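Local atomic coordinates of trehalose-6-phosphate phosphatase (Cryptococcus neoformans, PDB entry 5DX9), a protein that belongs to the trehalose-phosphatase family of the HAD clan, built from a Rossmann-like core with an alpha/beta cap, and holds a magnesium ion. Residues A[25-30]-A[41-46]; A[110-115]-A[183-188]; A[237-242]-A[260-265]. All coordinates share one frame; numbering follows the deposited sequence.

Contact 1 (A[25-30]-A[41-46]); sequences FNYDGT and AVPTER. Unlike the reference sequence in segment 25-30: Asn-26 (reference Asp). With MG (magnesium ion), chain C; G6P (6-O-phosphono-alpha-D-glucopyranose), chain B; GLC (alpha-D-glucopyranose), chain D.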
loop_
_atom_site.group_PDB
_atom_site.type_symbol
_atom_site.label_atom_id
_atom_site.label_comp_id
_atom_site.label_asym_id
_atom_site.label_seq_id
_atom_site.Cartn_x
_atom_site.Cartn_y
_atom_site.Cartn_z
ATOM N N PHE A 25 -4.846 -3.433 -3.250
ATOM C CA PHE A 25 -3.760 -3.659 -4.199
ATOM C C PHE A 25 -2.690 -2.576 -4.158
ATOM O O PHE A 25 -2.985 -1.391 -4.342
ATOM C CB PHE A 25 -4.300 -3.742 -5.627
ATOM C CG PHE A 25 -5.274 -4.861 -5.849
ATOM C CD1 PHE A 25 -4.837 -6.104 -6.275
ATOM C CD2 PHE A 25 -6.631 -4.664 -5.647
ATOM C CE1 PHE A 25 -5.730 -7.130 -6.490
ATOM C CE2 PHE A 25 -7.529 -5.685 -5.860
ATOM C CZ PHE A 25 -7.081 -6.920 -6.281
ATOM N N ASN A 26 -1.445 -2.985 -3.935
ATOM C CA ASN A 26 -0.303 -2.125 -4.222
ATOM C C ASN A 26 -0.242 -1.947 -5.730
ATOM O O ASN A 26 -0.872 -2.711 -6.464
ATOM C CB ASN A 26 0.996 -2.727 -3.679
ATOM C CG ASN A 26 2.212 -1.857 -3.960
ATOM O OD1 ASN A 26 3.084 -2.223 -4.740
ATOM N ND2 ASN A 26 2.271 -0.705 -3.317
ATOM N N TYR A 27 0.488 -0.946 -6.212
ATOM C CA TYR A 27 0.555 -0.765 -7.656
ATOM C C TYR A 27 1.851 -1.266 -8.271
ATOM O O TYR A 27 1.872 -2.319 -8.899
ATOM C CB TYR A 27 0.359 0.695 -8.057
ATOM C CG TYR A 27 0.290 0.812 -9.563
ATOM C CD1 TYR A 27 -0.749 0.214 -10.267
ATOM C CD2 TYR A 27 1.274 1.478 -10.285
ATOM C CE1 TYR A 27 -0.821 0.292 -11.639
ATOM C CE2 TYR A 27 1.208 1.566 -11.666
ATOM C CZ TYR A 27 0.155 0.968 -12.337
ATOM O OH TYR A 27 0.065 1.031 -13.704
ATOM N N ASP A 28 2.925 -0.499 -8.114
ATOM C CA ASP A 28 4.193 -0.850 -8.742
ATOM C C ASP A 28 4.691 -2.194 -8.231
ATOM O O ASP A 28 4.694 -2.441 -7.027
ATOM C CB ASP A 28 5.240 0.239 -8.491
ATOM C CG ASP A 28 4.823 1.581 -9.054
ATOM O OD1 ASP A 28 4.711 1.690 -10.292
ATOM O OD2 ASP A 28 4.608 2.522 -8.260
ATOM N N GLY A 29 5.098 -3.059 -9.154
ATOM C CA GLY A 29 5.604 -4.376 -8.807
ATOM C C GLY A 29 4.517 -5.344 -8.371
ATOM O O GLY A 29 4.773 -6.531 -8.164
ATOM N N THR A 30 3.296 -4.840 -8.234
ATOM C CA THR A 30 2.196 -5.667 -7.762
ATOM C C THR A 30 1.110 -5.830 -8.817
ATOM O O THR A 30 0.696 -6.945 -9.117
ATOM C CB THR A 30 1.573 -5.090 -6.485
ATOM O OG1 THR A 30 2.543 -5.117 -5.428
ATOM C CG2 THR A 30 0.357 -5.911 -6.074
ATOM N N ALA A 41 5.024 3.295 -16.035
ATOM C CA ALA A 41 4.358 2.170 -15.384
ATOM C C ALA A 41 2.842 2.253 -15.546
ATOM O O ALA A 41 2.108 2.360 -14.563
ATOM C CB ALA A 41 4.731 2.117 -13.913
ATOM N N VAL A 42 2.379 2.205 -16.790
ATOM C CA VAL A 42 0.955 2.330 -17.077
ATOM C C VAL A 42 0.274 0.962 -17.137
ATOM O O VAL A 42 0.818 0.015 -17.707
ATOM C CB VAL A 42 0.712 3.079 -18.400
ATOM C CG1 VAL A 42 1.400 4.439 -18.366
ATOM C CG2 VAL A 42 1.209 2.256 -19.579
ATOM N N PRO A 43 -0.924 0.858 -16.545
ATOM C CA PRO A 43 -1.641 -0.420 -16.491
ATOM C C PRO A 43 -2.060 -0.903 -17.874
ATOM O O PRO A 43 -2.429 -0.096 -18.726
ATOM C CB PRO A 43 -2.867 -0.101 -15.624
ATOM C CG PRO A 43 -3.074 1.361 -15.795
ATOM C CD PRO A 43 -1.701 1.955 -15.943
ATOM N N THR A 44 -1.991 -2.213 -18.089
ATOM C CA THR A 44 -2.388 -2.802 -19.360
ATOM C C THR A 44 -3.901 -2.754 -19.513
ATOM O O THR A 44 -4.610 -2.307 -18.611
ATOM C CB THR A 44 -1.919 -4.259 -19.481
ATOM O OG1 THR A 44 -2.593 -5.058 -18.501
ATOM C CG2 THR A 44 -0.419 -4.356 -19.265
ATOM N N GLU A 45 -4.394 -3.222 -20.655
ATOM C CA GLU A 45 -5.830 -3.264 -20.896
ATOM C C GLU A 45 -6.494 -4.291 -19.983
ATOM O O GLU A 45 -7.500 -4.003 -19.337
ATOM C CB GLU A 45 -6.122 -3.589 -22.362
ATOM C CG GLU A 45 -7.372 -2.913 -22.893
ATOM C CD GLU A 45 -7.313 -1.406 -22.736
ATOM O OE1 GLU A 45 -6.364 -0.790 -23.273
ATOM O OE2 GLU A 45 -8.205 -0.841 -22.064
ATOM N N ARG A 46 -5.919 -5.489 -19.937
ATOM C CA ARG A 46 -6.458 -6.565 -19.113
ATOM C C ARG A 46 -6.476 -6.188 -17.635
ATOM O O ARG A 46 -7.421 -6.513 -16.918
ATOM C CB ARG A 46 -5.649 -7.848 -19.319
ATOM C CG ARG A 46 -5.862 -8.502 -20.674
ATOM C CD ARG A 46 -4.852 -9.613 -20.925
ATOM N NE ARG A 46 -4.890 -10.651 -19.899
ATOM C CZ ARG A 46 -4.049 -11.682 -19.851
ATOM N NH1 ARG A 46 -3.105 -11.809 -20.771
ATOM N NH2 ARG A 46 -4.150 -12.583 -18.884
HETATM MG MG MG C . 5.090 -1.701 -4.945
HETATM C C1 G6P B . 7.715 4.005 -7.776
HETATM C C2 G6P B . 7.477 5.502 -7.636
HETATM C C3 G6P B . 8.128 6.058 -6.384
HETATM C C4 G6P B . 7.582 5.357 -5.157
HETATM C C5 G6P B . 7.477 3.824 -5.275
HETATM C C6 G6P B . 6.262 3.276 -4.503
HETATM O O1 G6P B . 9.080 3.690 -8.066
HETATM O O2 G6P B . 7.980 6.164 -8.795
HETATM O O3 G6P B . 7.819 7.451 -6.239
HETATM O O4 G6P B . 8.458 5.751 -4.092
HETATM O O5 G6P B . 7.290 3.310 -6.603
HETATM O O6 G6P B . 5.283 2.699 -5.403
HETATM P P G6P B . 4.255 1.535 -4.909
HETATM O O1P G6P B . 2.850 1.563 -5.690
HETATM O O2P G6P B . 4.881 0.216 -5.156
HETATM O O3P G6P B . 4.032 1.756 -3.331
HETATM C C1 GLC D . 9.245 2.301 -8.384
HETATM C C2 GLC D . 10.731 1.952 -8.466
HETATM C C3 GLC D . 11.369 2.562 -9.707
HETATM C C4 GLC D . 10.586 2.210 -10.965
HETATM C C5 GLC D . 9.109 2.559 -10.797
HETATM C C6 GLC D . 8.263 2.047 -11.961
HETATM O O2 GLC D . 11.395 2.412 -7.273
HETATM O O3 GLC D . 12.711 2.082 -9.838
HETATM O O4 GLC D . 11.168 2.921 -12.069
HETATM O O5 GLC D . 8.582 1.976 -9.607
HETATM O O6 GLC D . 8.528 0.656 -12.191
HETATM O O HOH W 1 7.103 -1.851 -5.509
HETATM O O HOH W 2 5.110 -1.359 -2.922
#
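Asp-28 and Ala-41 bring the two backbones nearest, with their CA atoms 7.3 Å apart, where the loop leaving strand 21-25 passes the run that leads into helix 45-56. The first of these is the metal-binding loop of the HAD fold, the first signature motif, after the central strand of the Rossmann-like sheet. Tyr-27 is the main contributor from 25-30. Its CB is directed toward 41-46, CG lies anti to the backbone N (chi1 -174°), and OH gives a short hydrogen bond of 2.6 Å to Ala-41 O. That oxygen lies at the ring edge, in the ring plane, yet the hydroxyl itself stands 36° above the carbonyl plane of Ala-41. The same OH packs close against Pro-43 CD at 3.0 Å, the proline crossing the phenol at about a right angle, and Trp-77 of helix 70-77 meets the ring as well. Asp-28 reaches the other segment more lightly, its OD1 lying 3.6 Å from Ala-41 CB, while its OD2 is paired with Arg-68 in a salt bridge.

Asn-26, Tyr-27 and Asp-28 also meet the ligands. The magnesium ion is bound by Asn-26 OD1 and by the backbone oxygen Asp-28 O, the latter at 2.2 Å, together with Asp-212, two waters and O2P of 6-O-phosphono-alpha-D-glucopyranose. Asp-28 N adds a hydrogen bond of 3.2 Å to O1P of that ligand, and Asn-26 ND2 one of 3.0 Å to its O3P. Asn-26, which differs from the reference sequence, has a further grip on its side-chain oxygen: Thr-30 OG1 donates to Asn-26 OD1 over 3.0 Å, in the carbonyl plane and on a lone pair.

Contact 2 (A[110-115]-A[183-188]); sequences MSWMSE and VRPLAV
Val-183 opens the segment against the indole of Trp-112, the two side chains sliding past each other in opposite directions. Val-183 CG1 lies 3.6 Å from Trp-112 CZ3, on the six-membered ring, and the backbone oxygen Val-183 O comes within 3.5 Å of Trp-112 CH2. The tryptophan takes the crowded position, with CG between its own N and carbonyl carbon (chi1 57°). One indole face is covered near the rim by Met-113 CG and Met-110 O, neighbours from the tryptophan's own segment.

Next along, Arg-184 directs CB away from 110-115, and what it offers the tryptophan is backbone: its carbonyl carbon sits 3.9 Å from Trp-112 CZ2. Its guanidinium turns back on its own segment, where Arg-184 NH1 donates to Pro-185 O at 2.9 Å, almost in the guanidinium plane, with a weak second bond to Leu-186 O.

Pro-185 then touches two residues. Its CD lies 4.0 Å from Trp-112 CZ2, and its CG meets the selenium of the selenomethionine Met-110, the pair Pro-185 CG and Met-110 SE being 3.8 Å apart. The bend at chi2 (-70°) sets SE there, and the one at chi3 turns CE so that it too lies near the proline CG. Pro-185 also begins a type I turn that runs through Leu-186 and Ala-187 to Val-188 and carries the chain out of the strand.

Val-116, Phe-120 and Leu-162 meet Val-183 too, so helices 112-125 and 148-166 both lie on this antiparallel four-stranded sheet, an arrangement characteristic of the alpha/beta cap of this HAD family.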
loop_
_atom_site.group_PDB
_atom_site.type_symbol
_atom_site.label_atom_id
_atom_site.label_comp_id
_atom_site.label_asym_id
_atom_site.label_seq_id
_atom_site.Cartn_x
_atom_site.Cartn_y
_atom_site.Cartn_z
HETATM N N MSE A 110 6.284 19.067 8.646
HETATM C CA MSE A 110 6.773 18.740 7.309
HETATM C C MSE A 110 7.961 19.601 6.882
HETATM O O MSE A 110 8.304 19.657 5.699
HETATM C CB MSE A 110 5.639 18.881 6.289
HETATM C CG MSE A 110 4.415 18.024 6.596
HETATM SE SE MSE A 110 4.742 16.108 6.356
HETATM C CE MSE A 110 4.949 16.091 4.415
ATOM N N SER A 111 8.595 20.260 7.846
ATOM C CA SER A 111 9.695 21.175 7.542
ATOM C C SER A 111 10.940 20.451 7.026
ATOM O O SER A 111 11.903 21.087 6.589
ATOM C CB SER A 111 10.049 22.001 8.779
ATOM O OG SER A 111 10.359 21.164 9.879
ATOM N N TRP A 112 10.908 19.122 7.065
ATOM C CA TRP A 112 12.050 18.310 6.661
ATOM C C TRP A 112 12.207 18.202 5.143
ATOM O O TRP A 112 13.253 17.776 4.651
ATOM C CB TRP A 112 11.931 16.902 7.262
ATOM C CG TRP A 112 10.650 16.184 6.891
ATOM C CD1 TRP A 112 9.515 16.080 7.648
ATOM C CD2 TRP A 112 10.380 15.474 5.672
ATOM N NE1 TRP A 112 8.559 15.354 6.977
ATOM C CE2 TRP A 112 9.065 14.969 5.763
ATOM C CE3 TRP A 112 11.123 15.217 4.512
ATOM C CZ2 TRP A 112 8.476 14.224 4.740
ATOM C CZ3 TRP A 112 10.534 14.477 3.496
ATOM C CH2 TRP A 112 9.224 13.988 3.620
HETATM N N MSE A 113 11.174 18.582 4.399
HETATM C CA MSE A 113 11.166 18.359 2.955
HETATM C C MSE A 113 12.277 19.107 2.221
HETATM O O MSE A 113 12.936 18.538 1.346
HETATM C CB MSE A 113 9.811 18.743 2.369
HETATM C CG MSE A 113 8.667 17.919 2.932
HETATM SE SE MSE A 113 7.261 17.573 1.627
HETATM C CE MSE A 113 8.260 16.430 0.411
ATOM N N SER A 114 12.484 20.374 2.575
ATOM C CA SER A 114 13.538 21.172 1.952
ATOM C C SER A 114 14.897 20.530 2.168
ATOM O O SER A 114 15.700 20.420 1.243
ATOM C CB SER A 114 13.544 22.596 2.511
ATOM O OG SER A 114 12.302 23.235 2.283
ATOM N N GLU A 115 15.142 20.104 3.404
ATOM C CA GLU A 115 16.411 19.494 3.777
ATOM C C GLU A 115 16.673 18.235 2.961
ATOM O O GLU A 115 17.786 18.016 2.481
ATOM C CB GLU A 115 16.425 19.167 5.274
ATOM C CG GLU A 115 16.168 20.370 6.173
ATOM C CD GLU A 115 15.987 19.990 7.634
ATOM O OE1 GLU A 115 15.368 18.941 7.912
ATOM O OE2 GLU A 115 16.463 20.745 8.506
ATOM N N VAL A 183 11.937 9.358 1.374
ATOM C CA VAL A 183 11.716 9.853 2.724
ATOM C C VAL A 183 10.251 10.210 2.866
ATOM O O VAL A 183 9.696 10.914 2.023
ATOM C CB VAL A 183 12.588 11.078 3.048
ATOM C CG1 VAL A 183 12.369 11.511 4.491
ATOM C CG2 VAL A 183 14.054 10.769 2.797
ATOM N N ARG A 184 9.623 9.703 3.920
ATOM C CA ARG A 184 8.211 9.965 4.179
ATOM C C ARG A 184 8.025 10.441 5.604
ATOM O O ARG A 184 8.930 10.311 6.425
ATOM C CB ARG A 184 7.362 8.713 3.946
ATOM C CG ARG A 184 7.598 7.608 4.972
ATOM C CD ARG A 184 6.410 6.661 5.053
ATOM N NE ARG A 184 6.773 5.385 5.658
ATOM C CZ ARG A 184 6.870 5.168 6.968
ATOM N NH1 ARG A 184 6.634 6.146 7.834
ATOM N NH2 ARG A 184 7.210 3.966 7.412
ATOM N N PRO A 185 6.844 10.994 5.903
ATOM C CA PRO A 185 6.519 11.341 7.285
ATOM C C PRO A 185 6.530 10.084 8.139
ATOM O O PRO A 185 6.060 9.036 7.690
ATOM C CB PRO A 185 5.113 11.940 7.182
ATOM C CG PRO A 185 4.972 12.353 5.752
ATOM C CD PRO A 185 5.756 11.339 4.974
ATOM N N LEU A 186 7.072 10.187 9.347
ATOM C CA LEU A 186 7.222 9.030 10.218
ATOM C C LEU A 186 5.883 8.437 10.633
ATOM O O LEU A 186 5.769 7.227 10.818
ATOM C CB LEU A 186 8.022 9.406 11.468
ATOM C CG LEU A 186 8.146 8.302 12.522
ATOM C CD1 LEU A 186 8.951 7.127 11.978
ATOM C CD2 LEU A 186 8.762 8.842 13.809
ATOM N N ALA A 187 4.873 9.290 10.768
ATOM C CA ALA A 187 3.617 8.896 11.402
ATOM C C ALA A 187 2.601 8.286 10.437
ATOM O O ALA A 187 1.499 7.919 10.843
ATOM C CB ALA A 187 3.002 10.095 12.115
ATOM N N VAL A 188 2.963 8.172 9.164
ATOM C CA VAL A 188 2.077 7.532 8.198
ATOM C C VAL A 188 2.734 6.318 7.554
ATOM O O VAL A 188 3.952 6.271 7.379
ATOM C CB VAL A 188 1.644 8.502 7.086
ATOM C CG1 VAL A 188 1.015 9.751 7.688
ATOM C CG2 VAL A 188 2.830 8.855 6.193
#

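Contact 3 (A[237-242]-A[260-265]); sequences PVVMKP and DVELTI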
loop_
_atom_site.group_PDB
_atom_site.type_symbol
_atom_site.label_atom_id
_atom_site.label_comp_id
_atom_site.label_asym_id
_atom_site.label_seq_id
_atom_site.Cartn_x
_atom_site.Cartn_y
_atom_site.Cartn_z
ATOM N N PRO A 237 -15.180 -12.045 20.505
ATOM C CA PRO A 237 -15.314 -10.890 19.613
ATOM C C PRO A 237 -13.965 -10.235 19.344
ATOM O O PRO A 237 -13.201 -10.003 20.283
ATOM C CB PRO A 237 -16.233 -9.937 20.393
ATOM C CG PRO A 237 -16.767 -10.739 21.556
ATOM C CD PRO A 237 -15.729 -11.770 21.842
ATOM N N VAL A 238 -13.669 -9.950 18.081
ATOM C CA VAL A 238 -12.478 -9.178 17.751
ATOM C C VAL A 238 -12.839 -7.699 17.695
ATOM O O VAL A 238 -13.478 -7.237 16.751
ATOM C CB VAL A 238 -11.852 -9.620 16.416
ATOM C CG1 VAL A 238 -12.915 -9.726 15.337
ATOM C CG2 VAL A 238 -10.745 -8.657 16.005
ATOM N N VAL A 239 -12.440 -6.966 18.727
ATOM C CA VAL A 239 -12.777 -5.556 18.845
ATOM C C VAL A 239 -11.627 -4.675 18.373
ATOM O O VAL A 239 -10.458 -4.986 18.607
ATOM C CB VAL A 239 -13.140 -5.189 20.296
ATOM C CG1 VAL A 239 -13.359 -3.689 20.431
ATOM C CG2 VAL A 239 -14.370 -5.961 20.742
HETATM N N MSE A 240 -11.962 -3.574 17.710
HETATM C CA MSE A 240 -10.948 -2.660 17.207
HETATM C C MSE A 240 -11.226 -1.214 17.604
HETATM O O MSE A 240 -12.296 -0.676 17.315
HETATM C CB MSE A 240 -10.849 -2.766 15.688
HETATM C CG MSE A 240 -9.751 -1.916 15.096
HETATM SE SE MSE A 240 -9.794 -1.875 13.155
HETATM C CE MSE A 240 -8.268 -0.684 12.893
ATOM N N LYS A 241 -10.259 -0.590 18.272
ATOM C CA LYS A 241 -10.345 0.831 18.591
ATOM C C LYS A 241 -10.172 1.663 17.326
ATOM O O LYS A 241 -9.597 1.191 16.345
ATOM C CB LYS A 241 -9.284 1.237 19.619
ATOM C CG LYS A 241 -9.297 0.451 20.923
ATOM C CD LYS A 241 -8.406 1.128 21.962
ATOM C CE LYS A 241 -8.154 0.246 23.178
ATOM N NZ LYS A 241 -6.994 -0.669 22.969
ATOM N N PRO A 242 -10.677 2.905 17.341
ATOM C CA PRO A 242 -10.444 3.834 16.229
ATOM C C PRO A 242 -8.951 4.101 16.034
ATOM O O PRO A 242 -8.294 4.594 16.950
ATOM C CB PRO A 242 -11.184 5.102 16.666
ATOM C CG PRO A 242 -12.221 4.620 17.632
ATOM C CD PRO A 242 -11.590 3.466 18.351
ATOM N N ASP A 260 -15.675 1.801 19.689
ATOM C CA ASP A 260 -14.934 0.616 19.286
ATOM C C ASP A 260 -15.842 -0.228 18.407
ATOM O O ASP A 260 -17.057 -0.245 18.603
ATOM C CB ASP A 260 -14.463 -0.184 20.501
ATOM C CG ASP A 260 -13.447 0.566 21.335
ATOM O OD1 ASP A 260 -13.305 1.791 21.142
ATOM O OD2 ASP A 260 -12.790 -0.068 22.185
ATOM N N VAL A 261 -15.266 -0.926 17.437
ATOM C CA VAL A 261 -16.073 -1.737 16.539
ATOM C C VAL A 261 -15.727 -3.219 16.647
ATOM O O VAL A 261 -14.586 -3.583 16.938
ATOM C CB VAL A 261 -15.910 -1.288 15.076
ATOM C CG1 VAL A 261 -14.622 -1.838 14.494
ATOM C CG2 VAL A 261 -17.094 -1.746 14.252
ATOM N N GLU A 262 -16.723 -4.069 16.426
ATOM C CA GLU A 262 -16.493 -5.505 16.334
ATOM C C GLU A 262 -16.267 -5.903 14.885
ATOM O O GLU A 262 -17.136 -5.699 14.037
ATOM C CB GLU A 262 -17.670 -6.290 16.914
ATOM C CG GLU A 262 -17.496 -6.695 18.364
ATOM C CD GLU A 262 -18.557 -7.678 18.818
ATOM O OE1 GLU A 262 -18.946 -7.628 20.005
ATOM O OE2 GLU A 262 -18.998 -8.504 17.987
ATOM N N LEU A 263 -15.098 -6.466 14.600
ATOM C CA LEU A 263 -14.769 -6.877 13.240
ATOM C C LEU A 263 -15.368 -8.240 12.912
ATOM O O LEU A 263 -15.400 -9.136 13.752
ATOM C CB LEU A 263 -13.252 -6.914 13.038
ATOM C CG LEU A 263 -12.514 -5.589 13.226
ATOM C CD1 LEU A 263 -11.035 -5.748 12.890
ATOM C CD2 LEU A 263 -13.151 -4.501 12.375
ATOM N N THR A 264 -15.841 -8.386 11.680
ATOM C CA THR A 264 -16.391 -9.651 11.216
ATOM C C THR A 264 -15.277 -10.577 10.743
ATOM O O THR A 264 -15.383 -11.799 10.839
ATOM C CB THR A 264 -17.396 -9.437 10.069
ATOM O OG1 THR A 264 -18.483 -8.625 10.531
ATOM C CG2 THR A 264 -17.930 -10.772 9.561
ATOM N N ILE A 265 -14.203 -9.977 10.238
ATOM C CA ILE A 265 -13.107 -10.731 9.641
ATOM C C ILE A 265 -12.437 -11.684 10.629
ATOM O O ILE A 265 -12.220 -11.339 11.788
ATOM C CB ILE A 265 -12.033 -9.786 9.060
ATOM C CG1 ILE A 265 -11.022 -10.575 8.234
ATOM C CG2 ILE A 265 -11.342 -9.010 10.172
ATOM C CD1 ILE A 265 -11.629 -11.246 7.025
#
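Val-238 meets Leu-263 by a valine torsion that sets CG1 between its own N and carbonyl carbon (chi1 48°), leaving Val-238 CG1 3.6 Å from Leu-263 CB. Met-240, a selenomethionine, starts with CG anti to its N (chi1 -176°) and stays extended beyond, its side chain crossing that of Leu-263 at a slant, with Met-240 SE 4.1 Å from Leu-263 CD1. At the base of the same chain, Met-240 CB touches Val-261 CG1, also at 4.1 Å. These four residues make one apolar face of a two-stranded antiparallel ribbon, whose short strands 238-240 and 261-263 run at 135° to each other.

Met-240 and Val-261 form a hydrogen-bonded pair. Met-240 N donates to Val-261 O at 2.7 Å, and Val-261 N returns a 3.0 Å bond to Met-240 O. Farther along, Leu-263 N donates to Val-238 O over 2.8 Å. Val-239 and Glu-262 face each other as the non-hydrogen-bonded pair, their side chains on the other face of the ribbon, where Val-239 CG2 lies 4.0 Å from Glu-262 CG. Pro-237 runs side by side with that glutamate, placing Pro-237 CB 3.6 Å from Glu-262 OE1. At the opposite end, Lys-241 and Asp-260 also lie alongside and point the same way, but their charged atoms do not touch.

The face with Met-240 and Val-261 packs against helix 190-200: Tyr-199 touches both, Arg-195 touches Met-240, and Tyr-199 reaches Pro-242 as well. Next to Leu-263, Thr-264 is hydrogen-bonded to Pro-202, joining the ribbon to the loop between that helix and strand 206-211.

Read from the N terminus, contact 1 comes first and closes the shortest loop: ten residues without helix or strand lead from the metal-binding turn to the start of helix 45-56. Contact 2 follows with the longest, 67 residues that run on through helix 112-125 and come back on strand 180-185, so it ties the cap together. Contact 3 then joins 237-242 to 260-265 across 17 residues with two short helices. The three are in series, none nesting or crossing, and none touches another. Contacts 1 and 3 lie on opposite sides of the chain's centre, their own centres 32 Å apart, one at the ligand site and the other at helix 190-200.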